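Local coordinates for conserved hypothetical protein (Streptococcus pneumoniae, PDB 2GK4) that probably joins 4'-phosphopantothenate to cysteine in coenzyme A synthesis, as a dimeric relative of the CoaB domain of Dfp flavoproteins, at the interface of chains A and B. Residues are numbered along the deposited sequence; one frame, centred on the assembly and turned at random. Chains: chain A/B, conserved hypothetical protein.

Contact 1: the interface of chains A and B. Residues chain A 52-53; chain B 24, 53.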
# COMPACT_ATOMS: atom_id res chain seq x y z
N LYS A 52 -4.80 5.72 5.74
CA LYS A 52 -3.46 6.28 5.88
C LYS A 52 -3.00 7.12 4.69
O LYS A 52 -2.48 8.22 4.88
CB LYS A 52 -2.46 5.16 6.20
CG LYS A 52 -1.19 5.68 6.87
CD LYS A 52 -1.49 6.32 8.24
CE LYS A 52 -0.26 6.29 9.13
NZ LYS A 52 -0.60 6.31 10.60
N ARG A 53 -3.19 6.61 3.48
CA ARG A 53 -2.74 7.26 2.25
C ARG A 53 -3.69 8.33 1.71
O ARG A 53 -3.38 8.99 0.70
CB ARG A 53 -2.48 6.18 1.18
CG ARG A 53 -1.56 5.05 1.66
CD ARG A 53 -1.82 3.75 0.91
NE ARG A 53 -1.21 3.74 -0.42
CZ ARG A 53 -1.78 4.22 -1.53
NH1 ARG A 53 -1.11 4.16 -2.68
NH2 ARG A 53 -2.99 4.75 -1.50
N THR B 24 1.28 -2.92 -1.95
CA THR B 24 2.01 -1.85 -1.27
C THR B 24 2.93 -2.45 -0.20
O THR B 24 2.61 -3.48 0.37
CB THR B 24 1.04 -0.83 -0.63
OG1 THR B 24 0.16 -1.52 0.28
CG2 THR B 24 0.17 -0.15 -1.74
N ARG B 53 5.40 8.94 2.68
CA ARG B 53 5.13 9.04 4.11
C ARG B 53 6.26 8.52 5.01
O ARG B 53 6.09 8.45 6.23
CB ARG B 53 3.83 8.29 4.47
CG ARG B 53 2.53 9.12 4.41
CD ARG B 53 1.29 8.21 4.52
NE ARG B 53 1.52 6.94 3.83
CZ ARG B 53 1.37 6.74 2.51
NH1 ARG B 53 0.95 7.71 1.71
NH2 ARG B 53 1.65 5.54 2.00
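A:Arg53 and B:Arg53 meet in loops that follow strand 45-50 of each chain, and both have turn-like backbones, with phi negative and psi near zero. A:Lys52, just before, has helical backbone torsions. The guanidinium of B:Arg53 reaches across and lays one face against the aliphatic stem of A:Arg53. CG of A:Arg53 sits 3.1 Å above the plane of the B:Arg53 guanidinium, displaced toward its rim. It lies 3.3 Å from NH2 and 3.5 Å from CZ of B:Arg53. With CG anti to the carbonyl carbon (chi1 -52°), the stem of A:Arg53 lies against that face. The A:Arg53 chain then bends at chi3 (79°), so its guanidinium turns away from this packing point. The two side chains cross at about a right angle, and their guanidinium planes are 53° apart, so the planar groups do not stack. NE of A:Arg53 and NH2 of B:Arg53 are 4.2 Å apart. These like charges may disfavour a closer approach. The stem of B:Arg53 passes the backbone of A:Lys52, with CD of B:Arg53 3.8 Å from O of A:Lys52. B:Thr24, on strand 21-25, borders the patch. Its methyl CG2 is 4.3 Å from NE of A:Arg53. The two copies of residue 53 play unequal parts here: B:Arg53 loses 78 Å² of surface and A:Arg53 47 Å². The site brings the residue-53 loops of the two chains together by stem-to-face packing and probably supports this assembly.

Contact 2: the interface of chains A and B. Residues chain A 20-21; chain B 23-26, 93, 95.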
# COMPACT_ATOMS: atom_id res chain seq x y z
N VAL A 20 4.85 -7.03 5.88
CA VAL A 20 5.22 -5.83 5.12
C VAL A 20 4.23 -5.47 3.99
O VAL A 20 3.89 -4.29 3.80
CB VAL A 20 6.70 -5.94 4.61
CG1 VAL A 20 7.06 -4.77 3.70
CG2 VAL A 20 7.66 -5.97 5.83
N ARG A 21 3.70 -6.48 3.30
CA ARG A 21 2.94 -6.24 2.06
C ARG A 21 1.44 -6.25 2.32
O ARG A 21 0.97 -7.01 3.16
CB ARG A 21 3.30 -7.30 1.01
CG ARG A 21 4.76 -7.27 0.60
CD ARG A 21 5.03 -8.31 -0.49
NE ARG A 21 4.69 -9.67 -0.07
CZ ARG A 21 4.66 -10.73 -0.89
NH1 ARG A 21 4.96 -10.62 -2.18
NH2 ARG A 21 4.34 -11.92 -0.39
N ILE B 23 -0.14 -3.65 -4.99
CA ILE B 23 0.57 -4.28 -3.86
C ILE B 23 1.46 -3.19 -3.24
O ILE B 23 2.29 -2.59 -3.94
CB ILE B 23 1.44 -5.47 -4.32
CG1 ILE B 23 0.58 -6.53 -4.99
CG2 ILE B 23 2.21 -6.03 -3.07
CD1 ILE B 23 -0.56 -7.05 -4.05
N THR B 24 1.28 -2.92 -1.95
CA THR B 24 2.01 -1.85 -1.27
C THR B 24 2.93 -2.45 -0.20
O THR B 24 2.61 -3.48 0.37
CB THR B 24 1.04 -0.83 -0.63
OG1 THR B 24 0.16 -1.52 0.28
CG2 THR B 24 0.17 -0.15 -1.74
N ASN B 25 4.06 -1.80 0.06
CA ASN B 25 5.01 -2.22 1.09
C ASN B 25 5.09 -1.16 2.18
O ASN B 25 5.27 0.01 1.87
CB ASN B 25 6.39 -2.41 0.48
CG ASN B 25 6.41 -3.51 -0.55
OD1 ASN B 25 6.24 -3.26 -1.75
ND2 ASN B 25 6.55 -4.73 -0.10
N HIS B 26 4.94 -1.57 3.43
CA HIS B 26 5.03 -0.65 4.56
C HIS B 26 6.39 -0.75 5.25
O HIS B 26 6.85 -1.86 5.63
CB HIS B 26 3.87 -0.85 5.55
CG HIS B 26 4.00 -0.04 6.81
ND1 HIS B 26 3.76 1.32 6.86
CD2 HIS B 26 4.34 -0.41 8.07
CE1 HIS B 26 3.95 1.75 8.10
NE2 HIS B 26 4.31 0.73 8.85
N ALA B 93 11.85 -1.13 1.64
CA ALA B 93 11.06 -2.34 1.43
C ALA B 93 10.53 -2.34 -0.01
O ALA B 93 9.85 -1.41 -0.45
CB ALA B 93 9.90 -2.42 2.40
N SER B 95 8.89 -5.23 -2.91
CA SER B 95 8.44 -6.62 -3.03
C SER B 95 9.34 -7.40 -4.00
O SER B 95 9.65 -6.93 -5.10
CB SER B 95 6.95 -6.73 -3.42
OG SER B 95 6.54 -8.10 -3.54
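This is an antiparallel beta interface between two copies of a CoaB-type DNA/pantothenate metabolism flavoprotein domain, and it joins the two chains through strand 21-25 and its flanking residues in each chain. A:Arg21 pairs with B:Asn25 in a beta bridge across the chains. Beside it, the backbone N of B:His26 donates to O of A:Val20 at 2.9 Å. The A:Val20 side chain turns toward chain B. Its CG1, anti to the backbone N (chi1 174°), is 3.9 Å from CB of B:Ala93 and 4.1 Å from CB of B:Asn25. The same methyl lies 3.5 Å from the backbone O of B:His26. A:Arg21 and B:Asn25 run side by side, pointing the same way, with their guanidinium and amide planes 24° apart. The chain of A:Arg21 bends at chi3, and its end reaches B:Ser95. NH1 of A:Arg21 donates to the hydroxyl OG of B:Ser95 at 3.3 Å, a long bond that lies near the guanidinium plane. CD of A:Arg21 also rests 3.8 Å from CB of B:Ser95. The serine therefore meets both the stem and the guanidinium end of the arginine. The A:Arg21 backbone passes close to that of B:Thr24, with CA of A:Arg21 3.3 Å from O of B:Thr24.

Contact 3: the interface of chains A and B. Residues chain A 114, 135-138; chain B 105, 134-135.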
# COMPACT_ATOMS: atom_id res chain seq x y z
N LEU A 114 -8.42 -26.81 -5.91
CA LEU A 114 -7.90 -25.52 -5.44
C LEU A 114 -8.72 -24.92 -4.29
O LEU A 114 -8.22 -24.08 -3.53
CB LEU A 114 -7.84 -24.56 -6.61
CG LEU A 114 -6.56 -24.47 -7.44
CD1 LEU A 114 -5.73 -25.72 -7.51
CD2 LEU A 114 -6.78 -23.85 -8.83
N VAL A 135 1.54 -17.46 -5.54
CA VAL A 135 0.13 -17.44 -5.86
C VAL A 135 -0.65 -17.10 -4.61
O VAL A 135 -0.49 -17.77 -3.59
CB VAL A 135 -0.35 -18.84 -6.35
CG1 VAL A 135 -1.82 -18.80 -6.74
CG2 VAL A 135 0.49 -19.32 -7.51
N LEU A 136 -1.46 -16.06 -4.69
CA LEU A 136 -2.28 -15.62 -3.56
C LEU A 136 -3.76 -15.88 -3.84
O LEU A 136 -4.27 -15.46 -4.89
CB LEU A 136 -2.04 -14.11 -3.28
CG LEU A 136 -2.96 -13.47 -2.22
CD1 LEU A 136 -2.64 -14.02 -0.84
CD2 LEU A 136 -2.85 -11.92 -2.26
N PHE A 137 -4.44 -16.57 -2.91
CA PHE A 137 -5.88 -16.82 -2.98
C PHE A 137 -6.57 -15.79 -2.11
O PHE A 137 -6.15 -15.57 -0.97
CB PHE A 137 -6.21 -18.24 -2.50
CG PHE A 137 -5.61 -19.32 -3.39
CD1 PHE A 137 -4.29 -19.75 -3.19
CD2 PHE A 137 -6.34 -19.83 -4.47
CE1 PHE A 137 -3.71 -20.72 -4.03
CE2 PHE A 137 -5.77 -20.81 -5.33
CZ PHE A 137 -4.46 -21.25 -5.11
N LEU A 138 -7.64 -15.19 -2.63
CA LEU A 138 -8.37 -14.16 -1.90
C LEU A 138 -9.84 -14.52 -1.92
O LEU A 138 -10.34 -15.06 -2.94
CB LEU A 138 -8.17 -12.80 -2.55
CG LEU A 138 -6.74 -12.27 -2.72
CD1 LEU A 138 -6.14 -12.72 -4.07
CD2 LEU A 138 -6.75 -10.76 -2.60
N LEU B 105 -10.96 -18.06 -9.51
CA LEU B 105 -10.50 -19.43 -9.23
C LEU B 105 -10.96 -20.43 -10.30
O LEU B 105 -10.22 -21.35 -10.63
CB LEU B 105 -11.03 -19.88 -7.88
CG LEU B 105 -10.62 -21.25 -7.33
CD1 LEU B 105 -9.11 -21.34 -7.14
CD2 LEU B 105 -11.34 -21.47 -6.01
N GLN B 134 -10.70 -15.02 -5.84
CA GLN B 134 -9.73 -14.53 -6.81
C GLN B 134 -8.36 -15.13 -6.54
O GLN B 134 -8.06 -15.55 -5.42
CB GLN B 134 -9.64 -13.01 -6.78
CG GLN B 134 -10.89 -12.30 -7.25
CD GLN B 134 -11.13 -12.40 -8.74
OE1 GLN B 134 -12.20 -12.82 -9.19
NE2 GLN B 134 -10.16 -11.97 -9.52
N VAL B 135 -7.55 -15.19 -7.60
CA VAL B 135 -6.21 -15.75 -7.53
C VAL B 135 -5.26 -14.73 -8.17
O VAL B 135 -5.48 -14.31 -9.29
CB VAL B 135 -6.11 -17.10 -8.30
CG1 VAL B 135 -4.74 -17.71 -8.16
CG2 VAL B 135 -7.20 -18.07 -7.83
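Strand 133-140 of chain A runs antiparallel to strand 133-140 of chain B, and the 3-10 helix 114-119 of chain A meets helix 105-110 of chain B beside them. A:Leu138 and B:Gln134 exchange a pair of backbone hydrogen bonds. N of A:Leu138 donates to O of B:Gln134 at 2.8 Å, and N of B:Gln134 donates to O of A:Leu138 at 2.9 Å. A:Phe137 forms the next bridge, with B:Val135. Their side chains lie alongside each other and point the same way, with CD2 of A:Phe137 3.9 Å from CG2 of B:Val135. B:Leu105 comes to the ring from its edge, in the plane, at about a right angle to the A:Phe137 side chain. Its methyl CD1 is 3.8 Å from CE2 of A:Phe137. The same methyl presses on A:Leu114, 3.5 Å from CB, a tight fit. In B:Leu105, chi1 -177° and chi2 61° together set CD1 toward A:Leu114 and the A:Phe137 edge. The two copies of Val135 also meet: CG1 of A:Val135 is 3.4 Å from CG1 of B:Val135, again closely packed. The site joins the two strands into a continuous sheet and adds apolar packing of A:Leu114, B:Leu105 and A:Phe137 beside it, probably stabilising the assembly.

Contacts 1 and 2 are neighbours: the centres of their C-alpha atoms are about 10 Å apart, and B:Thr24 on strand 21-25 belongs to both. Contact 3 stands further off, about 19 Å from contact 2 and about 25 Å from contact 1, centre to centre. It uses strand 133-140 and nearby short helices. The deposited assembly, plausibly the biological dimer, is thus joined at separate places, by beta pairing in contacts 2 and 3 and arginine packing in contact 1. Contacts away from the two-fold axis recur with the chains exchanged, while the residue-53 pair packs asymmetrically. Such spacing would be expected to limit swivelling between subunits.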